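Local coordinates for pyruvate-formate lyase-activating enzyme (Bacteroides vulgatus ATCC 8482, PDB 3CAN), which belongs to the radical SAM superfamily and has the alternating helices and parallel strands of a partial TIM-barrel-like fold, at residues 19-22 with 23-27; 101-104 with 105-109. All coordinates share one frame; numbering follows the deposited sequence.

Contact 1. Residues 19-22 with 23-27; sequences EFLI and DILKR
Residues 19-22 and 23-27 are successive turns of one alpha-helix, 18-30, the crossover helix of a beta-alpha-beta unit between strands 6-10 and 35-38. Four i to i+4 backbone bonds tie them: Asp23 N to Glu19 O, Ile24 N to Phe20 O, Leu25 N to Leu21 O and, at 2.8 Å, Lys26 N to Ile22 O. The main side-chain meeting is Phe20 with Ile24. With CG of Phe20 anti to its own N (chi1 178°), the ring swings along the helix, and Ile24 CG1 sits over one face in a CH-pi contact, 3.7 Å from the centroid and 3.5 Å from Phe20 CZ. Ile24 also packs on Ile24 of the second subunit. Leu21 and Leu25 run side by side, Leu21 CG 4.0 Å from Leu25 CD1, and both reach Phe9 of strand 6-10. Toward helix 45-53, the extended Lys26 chain crosses Ile22, its CE 3.9 Å from Ile22 CG2. One turn on from Asp23, the extended Arg27 side chain brings NE to the Asp23 carboxylate in a salt bridge. Arg27 NE points almost straight at Asp23 OD2, 2.9 Å away; the oxygen lies in the guanidinium plane but is approached from above the carboxylate plane.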
loop_
_atom_site.group_PDB
_atom_site.type_symbol
_atom_site.label_atom_id
_atom_site.label_comp_id
_atom_site.label_asym_id
_atom_site.label_seq_id
_atom_site.Cartn_x
_atom_site.Cartn_y
_atom_site.Cartn_z
ATOM N N GLU A 19 -9.172 -3.147 21.472
ATOM C CA GLU A 19 -8.587 -2.382 22.575
ATOM C C GLU A 19 -7.094 -2.117 22.336
ATOM O O GLU A 19 -6.577 -0.994 22.559
ATOM C CB GLU A 19 -8.782 -3.121 23.901
ATOM C CG GLU A 19 -8.357 -2.339 25.130
ATOM C CD GLU A 19 -9.279 -1.189 25.491
ATOM O OE1 GLU A 19 -10.445 -1.164 25.022
ATOM O OE2 GLU A 19 -8.813 -0.318 26.260
ATOM N N PHE A 20 -6.404 -3.162 21.898
ATOM C CA PHE A 20 -4.989 -3.072 21.551
ATOM C C PHE A 20 -4.740 -2.058 20.428
ATOM O O PHE A 20 -3.832 -1.238 20.528
ATOM C CB PHE A 20 -4.471 -4.436 21.112
ATOM C CG PHE A 20 -3.031 -4.416 20.690
ATOM C CD1 PHE A 20 -2.037 -4.244 21.644
ATOM C CD2 PHE A 20 -2.667 -4.533 19.361
ATOM C CE1 PHE A 20 -0.703 -4.203 21.289
ATOM C CE2 PHE A 20 -1.319 -4.490 18.991
ATOM C CZ PHE A 20 -0.344 -4.327 19.950
ATOM N N LEU A 21 -5.548 -2.137 19.377
ATOM C CA LEU A 21 -5.457 -1.205 18.232
ATOM C C LEU A 21 -5.553 0.236 18.710
ATOM O O LEU A 21 -4.712 1.056 18.390
ATOM C CB LEU A 21 -6.571 -1.509 17.241
ATOM C CG LEU A 21 -6.748 -0.604 16.026
ATOM C CD1 LEU A 21 -5.499 -0.607 15.176
ATOM C CD2 LEU A 21 -7.968 -1.049 15.247
ATOM N N ILE A 22 -6.559 0.530 19.522
ATOM C CA ILE A 22 -6.742 1.887 20.049
ATOM C C ILE A 22 -5.550 2.317 20.916
ATOM O O ILE A 22 -5.077 3.455 20.828
ATOM C CB ILE A 22 -8.076 2.000 20.838
ATOM C CG1 ILE A 22 -9.280 1.784 19.905
ATOM C CG2 ILE A 22 -8.170 3.353 21.529
ATOM C CD1 ILE A 22 -9.377 2.754 18.790
ATOM N N ASP A 23 -5.022 1.405 21.729
ATOM C CA ASP A 23 -3.846 1.710 22.539
ATOM C C ASP A 23 -2.633 2.075 21.666
ATOM O O ASP A 23 -1.945 3.063 21.917
ATOM C CB ASP A 23 -3.501 0.535 23.441
ATOM C CG ASP A 23 -2.390 0.862 24.408
ATOM O OD1 ASP A 23 -2.566 1.778 25.233
ATOM O OD2 ASP A 23 -1.336 0.228 24.304
ATOM N N ILE A 24 -2.377 1.286 20.635
ATOM C CA ILE A 24 -1.244 1.557 19.749
ATOM C C ILE A 24 -1.478 2.866 19.007
ATOM O O ILE A 24 -0.575 3.682 18.876
ATOM C CB ILE A 24 -1.018 0.412 18.762
ATOM C CG1 ILE A 24 -0.645 -0.888 19.497
ATOM C CG2 ILE A 24 0.062 0.816 17.722
ATOM C CD1 ILE A 24 0.541 -0.799 20.461
ATOM N N LEU A 25 -2.697 3.075 18.521
ATOM C CA LEU A 25 -3.038 4.345 17.874
ATOM C C LEU A 25 -2.788 5.542 18.800
ATOM O O LEU A 25 -2.199 6.536 18.386
ATOM C CB LEU A 25 -4.489 4.322 17.398
ATOM C CG LEU A 25 -4.778 3.425 16.192
ATOM C CD1 LEU A 25 -6.296 3.364 15.953
ATOM C CD2 LEU A 25 -4.079 3.920 14.920
ATOM N N LYS A 26 -3.213 5.440 20.054
ATOM C CA LYS A 26 -2.938 6.511 21.021
ATOM C C LYS A 26 -1.441 6.779 21.195
ATOM O O LYS A 26 -0.999 7.930 21.173
ATOM C CB LYS A 26 -3.583 6.199 22.364
ATOM C CG LYS A 26 -5.078 6.428 22.336
ATOM C CD LYS A 26 -5.766 6.010 23.602
ATOM C CE LYS A 26 -7.203 6.471 23.600
ATOM N NZ LYS A 26 -7.916 5.942 24.802
ATOM N N ARG A 27 -0.660 5.718 21.341
ATOM C CA ARG A 27 0.793 5.840 21.486
ATOM C C ARG A 27 1.435 6.513 20.270
ATOM O O ARG A 27 2.297 7.384 20.405
ATOM C CB ARG A 27 1.420 4.464 21.716
ATOM C CG ARG A 27 1.094 3.869 23.075
ATOM C CD ARG A 27 1.504 2.413 23.164
ATOM N NE ARG A 27 1.091 1.829 24.428
ATOM C CZ ARG A 27 1.779 1.935 25.556
ATOM N NH1 ARG A 27 2.944 2.564 25.581
ATOM N NH2 ARG A 27 1.305 1.392 26.665
#

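Contact 2. Residues 101-104 with 105-109; sequences LIEG and VNADE
Asn106 turns its side-chain amide back onto Ile102, and OD1 takes the backbone N-H of Ile102 at 2.8 Å, in the carbonyl plane and nearly straight (170° at the hydrogen). A chi1 of 66° places the Asn106 CG between its own N and carbonyl carbon, which brings OD1 back to the backbone four residues earlier. The other end of this buried amide is held too, since ND2 bonds to Pro100 O and Lys63 O, so the rotation of the group is well fixed. Ile102 O in turn accepts two N-H groups: Asn106 N at 3.1 Å, and Val105 N at 3.0 Å from above the carbonyl plane. Beside these backbone bonds Ile102 and Val105 run alongside each other in the same direction, with Ile102 CG2 3.6 Å from Val105 CG2; Val105 also rests on Val69 and Phe73 of helix 67-74. Leu101 CD1 meets Ala107 CB at 3.7 Å. Water 1 donates to Glu103 OE1 at 2.8 Å and, weakly, to Ala107 O, linking carboxylate and backbone. Residues 102-105 form a type II beta turn with Gly104 (phi 102°) third, opening the beta-to-alpha loop from strand 95-101 to helix 109-121, whose N-cap is Asp108.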
loop_
_atom_site.group_PDB
_atom_site.type_symbol
_atom_site.label_atom_id
_atom_site.label_comp_id
_atom_site.label_asym_id
_atom_site.label_seq_id
_atom_site.Cartn_x
_atom_site.Cartn_y
_atom_site.Cartn_z
ATOM N N LEU A 101 -9.428 -4.278 -8.616
ATOM C CA LEU A 101 -10.205 -4.288 -9.847
ATOM C C LEU A 101 -9.843 -5.536 -10.647
ATOM O O LEU A 101 -8.718 -5.668 -11.116
ATOM C CB LEU A 101 -9.917 -3.019 -10.650
ATOM C CG LEU A 101 -10.859 -2.703 -11.815
ATOM C CD1 LEU A 101 -12.310 -2.466 -11.346
ATOM C CD2 LEU A 101 -10.350 -1.498 -12.589
ATOM N N ILE A 102 -10.805 -6.447 -10.760
ATOM C CA ILE A 102 -10.573 -7.790 -11.287
ATOM C C ILE A 102 -11.556 -8.041 -12.423
ATOM O O ILE A 102 -12.766 -8.077 -12.201
ATOM C CB ILE A 102 -10.776 -8.866 -10.189
ATOM C CG1 ILE A 102 -9.979 -8.517 -8.918
ATOM C CG2 ILE A 102 -10.375 -10.253 -10.719
ATOM C CD1 ILE A 102 -10.524 -9.107 -7.628
ATOM N N GLU A 103 -11.029 -8.180 -13.638
ATOM C CA GLU A 103 -11.846 -8.508 -14.790
ATOM C C GLU A 103 -12.407 -9.902 -14.552
ATOM O O GLU A 103 -11.640 -10.844 -14.303
ATOM C CB GLU A 103 -11.000 -8.466 -16.059
ATOM C CG GLU A 103 -11.734 -8.818 -17.334
ATOM C CD GLU A 103 -12.890 -7.891 -17.638
ATOM O OE1 GLU A 103 -12.701 -6.655 -17.632
ATOM O OE2 GLU A 103 -13.989 -8.403 -17.913
ATOM N N GLY A 104 -13.732 -10.011 -14.621
ATOM C CA GLY A 104 -14.447 -11.240 -14.299
ATOM C C GLY A 104 -15.102 -11.267 -12.929
ATOM O O GLY A 104 -15.910 -12.151 -12.653
ATOM N N VAL A 105 -14.777 -10.294 -12.075
ATOM C CA VAL A 105 -15.346 -10.226 -10.728
ATOM C C VAL A 105 -16.116 -8.919 -10.468
ATOM O O VAL A 105 -17.258 -8.954 -9.999
ATOM C CB VAL A 105 -14.239 -10.375 -9.664
ATOM C CG1 VAL A 105 -14.812 -10.270 -8.251
ATOM C CG2 VAL A 105 -13.500 -11.706 -9.862
ATOM N N ASN A 106 -15.493 -7.780 -10.752
ATOM C CA ASN A 106 -16.052 -6.480 -10.333
ATOM C C ASN A 106 -15.720 -5.277 -11.218
ATOM O O ASN A 106 -15.960 -4.145 -10.814
ATOM C CB ASN A 106 -15.627 -6.178 -8.888
ATOM C CG ASN A 106 -14.115 -5.974 -8.754
ATOM O OD1 ASN A 106 -13.387 -6.000 -9.747
ATOM N ND2 ASN A 106 -13.651 -5.776 -7.533
ATOM N N ALA A 107 -15.176 -5.516 -12.412
ATOM C CA ALA A 107 -14.819 -4.431 -13.331
ATOM C C ALA A 107 -15.918 -4.156 -14.353
ATOM O O ALA A 107 -15.732 -3.354 -15.285
ATOM C CB ALA A 107 -13.468 -4.743 -14.039
ATOM N N ASP A 108 -17.063 -4.812 -14.189
ATOM C CA ASP A 108 -18.218 -4.557 -15.041
ATOM C C ASP A 108 -18.790 -3.164 -14.789
ATOM O O ASP A 108 -18.770 -2.667 -13.661
ATOM C CB ASP A 108 -19.304 -5.632 -14.858
ATOM C CG ASP A 108 -19.699 -5.839 -13.403
ATOM O OD1 ASP A 108 -18.847 -6.304 -12.604
ATOM O OD2 ASP A 108 -20.867 -5.544 -13.061
ATOM N N GLU A 109 -19.308 -2.552 -15.853
ATOM C CA GLU A 109 -19.883 -1.218 -15.802
ATOM C C GLU A 109 -20.972 -1.133 -14.724
ATOM O O GLU A 109 -21.053 -0.150 -13.983
ATOM C CB GLU A 109 -20.473 -0.868 -17.176
ATOM C CG GLU A 109 -21.233 0.423 -17.225
ATOM C CD GLU A 109 -21.800 0.689 -18.609
ATOM O OE1 GLU A 109 -21.013 0.669 -19.583
ATOM O OE2 GLU A 109 -23.025 0.909 -18.710
HETATM O O HOH W 1 -15.185 -5.410 -17.424
HETATM O O HOH W 2 -15.424 -7.705 -14.582
#

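How the contacts relate
Both contacts belong to the alternating beta/alpha architecture of one chain, but they lie on opposite sides of its centre, with their centres 36 Å apart and their nearest atoms about 24 Å apart, so neither touches the other. Contact 1 lies within the helix that crosses from strand 6-10, at one edge of the sheet within this chain, to its neighbour 35-38, and it includes residues packed against the second subunit. Contact 2 comes later in the chain, in the loop that leaves strand 95-101, fourth across the six-stranded parallel sheet, and no other chain of the assembly touches it. One joins successive turns of a crossover helix, the other forms a strand-to-helix connection.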